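Local coordinates for UPF0045 protein MJ1052 (PDB 2EPI) that is of unknown function but belongs to the UPF0045 family of thiamine-binding-like proteins, and may therefore bind thiamine or a related small molecule, at the interface of chains A and B and the interface of chains A and C. Sequence-based numbering; all coordinates share one arbitrary frame. Chains: chain A/B/C, UPF0045 protein MJ1052.

Contact 1: the interface of chains A and B. Residues chain A 14-16, 73; chain B 14-16, 22.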
# COMPACT_ATOMS: atom_id res chain seq x y z
N ILE A 14 -9.48 6.04 -2.40
CA ILE A 14 -10.34 5.28 -3.29
C ILE A 14 -11.78 5.33 -2.80
O ILE A 14 -12.10 4.78 -1.75
CB ILE A 14 -9.93 3.80 -3.36
CG1 ILE A 14 -8.49 3.67 -3.84
CG2 ILE A 14 -10.88 3.05 -4.29
CD1 ILE A 14 -7.97 2.25 -3.77
N PRO A 15 -12.65 6.04 -3.53
CA PRO A 15 -14.03 6.08 -3.06
C PRO A 15 -14.77 4.89 -3.65
O PRO A 15 -14.54 4.52 -4.81
CB PRO A 15 -14.54 7.41 -3.60
CG PRO A 15 -13.82 7.52 -4.90
CD PRO A 15 -12.41 7.04 -4.58
N LEU A 16 -15.62 4.26 -2.85
CA LEU A 16 -16.41 3.14 -3.34
C LEU A 16 -17.83 3.66 -3.46
O LEU A 16 -18.62 3.61 -2.53
CB LEU A 16 -16.36 1.95 -2.38
CG LEU A 16 -15.00 1.23 -2.31
CD1 LEU A 16 -15.13 -0.04 -1.47
CD2 LEU A 16 -14.55 0.87 -3.73
N ARG A 73 -18.54 4.82 1.37
CA ARG A 73 -17.32 4.16 1.82
C ARG A 73 -16.09 4.66 1.08
O ARG A 73 -16.13 4.89 -0.12
CB ARG A 73 -17.46 2.65 1.62
CG ARG A 73 -16.28 1.82 2.10
CD ARG A 73 -16.59 0.34 1.92
NE ARG A 73 -15.48 -0.52 2.30
CZ ARG A 73 -15.47 -1.84 2.12
NH1 ARG A 73 -16.51 -2.44 1.56
NH2 ARG A 73 -14.41 -2.55 2.48
N ILE B 14 -9.97 -4.56 -4.97
CA ILE B 14 -11.08 -3.66 -4.67
C ILE B 14 -11.83 -3.17 -5.89
O ILE B 14 -11.28 -2.46 -6.73
CB ILE B 14 -10.58 -2.43 -3.91
CG1 ILE B 14 -9.78 -2.86 -2.67
CG2 ILE B 14 -11.75 -1.54 -3.54
CD1 ILE B 14 -10.60 -3.62 -1.65
N PRO B 15 -13.11 -3.56 -6.02
CA PRO B 15 -13.92 -3.13 -7.16
C PRO B 15 -14.52 -1.75 -6.91
O PRO B 15 -14.97 -1.46 -5.80
CB PRO B 15 -14.98 -4.21 -7.26
CG PRO B 15 -15.23 -4.54 -5.82
CD PRO B 15 -13.82 -4.59 -5.23
N LEU B 16 -14.51 -0.91 -7.94
CA LEU B 16 -15.06 0.44 -7.83
C LEU B 16 -16.35 0.54 -8.64
O LEU B 16 -16.56 -0.23 -9.58
CB LEU B 16 -14.06 1.48 -8.35
CG LEU B 16 -12.85 1.84 -7.49
CD1 LEU B 16 -11.92 0.66 -7.38
CD2 LEU B 16 -12.12 3.03 -8.11
N VAL B 22 -19.29 -4.78 -1.24
CA VAL B 22 -18.58 -5.54 -2.26
C VAL B 22 -18.06 -6.89 -1.76
O VAL B 22 -17.16 -7.47 -2.37
CB VAL B 22 -17.38 -4.71 -2.80
CG1 VAL B 22 -17.89 -3.41 -3.42
CG2 VAL B 22 -16.41 -4.40 -1.67

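Contact 2: the interface of chains A and C. Residues chain A 5, 53, 80-82; chain C 61, 64-65, 68, 74.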
# COMPACT_ATOMS: atom_id res chain seq x y z
N ARG A 5 8.83 18.85 11.42
CA ARG A 5 9.36 17.49 11.41
C ARG A 5 9.02 17.05 9.99
O ARG A 5 8.00 16.42 9.75
CB ARG A 5 8.62 16.62 12.43
CG ARG A 5 9.07 15.17 12.40
CD ARG A 5 8.36 14.34 13.44
NE ARG A 5 8.65 12.92 13.26
CZ ARG A 5 8.18 11.95 14.04
NH1 ARG A 5 7.38 12.23 15.06
NH2 ARG A 5 8.50 10.69 13.78
N LEU A 53 5.05 16.33 9.58
CA LEU A 53 4.29 15.10 9.78
C LEU A 53 2.88 15.33 10.30
O LEU A 53 1.93 14.72 9.82
CB LEU A 53 5.04 14.15 10.72
CG LEU A 53 4.36 12.82 11.05
CD1 LEU A 53 3.97 12.08 9.78
CD2 LEU A 53 5.31 11.97 11.89
N ILE A 80 4.34 7.11 4.81
CA ILE A 80 5.31 8.08 5.29
C ILE A 80 6.72 7.54 5.15
O ILE A 80 6.98 6.38 5.47
CB ILE A 80 5.10 8.42 6.78
CG1 ILE A 80 3.69 8.98 7.00
CG2 ILE A 80 6.15 9.42 7.25
CD1 ILE A 80 3.37 10.20 6.18
N ASP A 81 7.62 8.38 4.66
CA ASP A 81 9.02 8.00 4.50
C ASP A 81 9.81 9.06 5.25
O ASP A 81 9.88 10.21 4.82
CB ASP A 81 9.42 8.01 3.02
CG ASP A 81 10.79 7.41 2.77
OD1 ASP A 81 11.65 7.46 3.68
OD2 ASP A 81 11.02 6.88 1.66
N GLU A 82 10.38 8.68 6.39
CA GLU A 82 11.14 9.63 7.20
C GLU A 82 12.51 9.11 7.58
O GLU A 82 12.66 7.95 7.97
CB GLU A 82 10.36 9.98 8.47
CG GLU A 82 11.16 10.78 9.50
CD GLU A 82 10.31 11.28 10.66
OE1 GLU A 82 9.34 10.58 11.02
OE2 GLU A 82 10.63 12.35 11.21
N LYS C 61 1.37 7.48 14.40
CA LYS C 61 2.52 8.37 14.53
C LYS C 61 3.49 7.88 15.61
O LYS C 61 4.70 7.84 15.39
CB LYS C 61 2.08 9.79 14.87
CG LYS C 61 3.25 10.76 15.00
CD LYS C 61 2.81 12.11 15.53
CE LYS C 61 4.00 13.03 15.74
NZ LYS C 61 3.58 14.33 16.34
N HIS C 64 5.37 4.71 14.49
CA HIS C 64 6.35 5.10 13.49
C HIS C 64 7.55 5.76 14.17
O HIS C 64 8.70 5.46 13.87
CB HIS C 64 5.71 6.08 12.50
CG HIS C 64 6.69 6.78 11.61
ND1 HIS C 64 7.26 6.18 10.51
CD2 HIS C 64 7.19 8.04 11.66
CE1 HIS C 64 8.08 7.04 9.92
NE2 HIS C 64 8.06 8.17 10.60
N SER C 65 7.25 6.65 15.11
CA SER C 65 8.29 7.38 15.84
C SER C 65 9.14 6.50 16.74
O SER C 65 10.36 6.65 16.80
CB SER C 65 7.65 8.49 16.67
OG SER C 65 6.97 9.42 15.85
N LEU C 68 11.54 4.70 14.65
CA LEU C 68 12.50 5.64 14.10
C LEU C 68 13.53 6.06 15.14
O LEU C 68 14.65 6.44 14.81
CB LEU C 68 11.79 6.88 13.55
CG LEU C 68 12.69 7.99 12.99
CD1 LEU C 68 13.59 7.42 11.90
CD2 LEU C 68 11.83 9.11 12.44
N VAL C 74 12.58 5.09 8.34
CA VAL C 74 11.42 4.23 8.49
C VAL C 74 10.37 4.59 7.44
O VAL C 74 10.15 5.76 7.15
CB VAL C 74 10.78 4.40 9.89
CG1 VAL C 74 9.61 3.43 10.05
CG2 VAL C 74 11.82 4.16 10.98
O HOH W 1 6.39 14.93 16.46

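Contact 1: the interface of chains A and B
The guanidinium of A:Arg73 carries methyl CD1 of A:Leu16 on one face, 3.6 Å over the plane and nearer its margin than its middle, while its tip approaches B:Val22 across the interface. NH1 of A:Arg73 lies 3.8 Å from methyl CG2 of B:Val22, a van der Waals approach with no polar bond in it. The arginine reaches this far because its chain is fully extended from CG to NE, with CG anti to the backbone N (chi1 -178°). Its aliphatic stem and flat end thus pass alongside A:Leu16, which flanks the guanidinium from within its own chain. B:Val22, in a loop, meets it obliquely with the CG2 branch.

Beside this pair, the last residues of strand 6-16 in the two chains interleave as leucine against isoleucine, twice. A:Leu16 crosses B:Ile14 at about a right angle, methyl CD2 of the leucine lying 3.7 Å from methyl CG2 of the isoleucine. In the reciprocal pair, A:Ile14 presents CG2 to the branch point of B:Leu16, 4.0 Å from its CG. Both isoleucines touch with the short CG2 branch. The leucines break exact two-fold symmetry: chi2 is -173° in A:Leu16 but 67° in B:Leu16, and the two therefore turn their methyls differently toward the isoleucine opposite. A:Pro15 and B:Pro15 sit between the interleaving residues and lose little surface.

No polar atoms pair across the chains among these residues, so this small patch is held by shape and hydrocarbon contact. It is part of a two-fold interface between two copies of the protein, which may or may not form in solution. B:Leu16 closes on its neighbour with a methyl as well as its branch point, CD2 of B:Leu16 lying 4.0 Å from CG2 of A:Ile14.

Contact 2: the interface of chains A and C
A:Arg5 extends straight from CG to NE, with CG anti to the backbone N (chi1 176°), and meets C:Ser65 end-on; A:Glu82, likewise extended (chi1 170°), brings its carboxylate to C:His64. NH1 and NH2 of A:Arg5 both donate to the hydroxyl OG of C:Ser65, at 3.0 and 2.9 Å, and OG lies in the guanidinium plane. The hydroxyl in turn donates to the carbonyl O of C:Lys61 one helical turn back, which fixes its rotation.

The side edge of the same guanidinium grips A:Glu82. NE of A:Arg5 meets the syn lone pair of OE2 of A:Glu82 at 2.9 Å, while NH2 forms a salt bridge with OE1, which is met on its syn side and lies tilted from the guanidinium plane. OE1 of A:Glu82 turns its anti lone pair to NE2 of C:His64, 2.8 Å away, with ring and carboxylate nearly coplanar (14°). One carboxylate oxygen thus takes donors from both chains; its charge might favour a protonated imidazole, though the nearby arginine would offset this.

Methyl CD2 of A:Leu53 caps the centre of one guanidinium face and lies 3.9 Å from CG of C:Lys61. NZ of C:Lys61 stands 4.5 Å from NH1 of A:Arg5; water 1 bridges these like-charged groups and may ease their repulsion.

Backbone bonds run from N of A:Glu82 to O of C:Val74 at 3.0 Å, and from N of C:Val74 to O of A:Glu82. This antiparallel bridge adds the end of strand 73-83 in chain A to the start of the same strand in chain C, while helix 53-68 of chain C sets its histidine against that chain A strand and its lysine and serine beside A:Arg5 and A:Leu53.

The C-alpha centres of contact 1 and contact 2 lie about 28 Å apart, at opposite ends of strands 6-16 and 73-83 of chain A. Contact 1 uses the end of strand 6-16 and the start of strand 73-83; contact 2 uses the far end of strand 73-83, the residue just before strand 6-16, and helix 53-68, which contact 1 does not use among the residues given. Each interface is two-fold, so chain A also offers the start of strand 73-83 to chain C, next to contact 1. Together they tie chain A to two neighbours, consistent with the four-chain deposited assembly, although the structure alone does not prove that tetramer in solution.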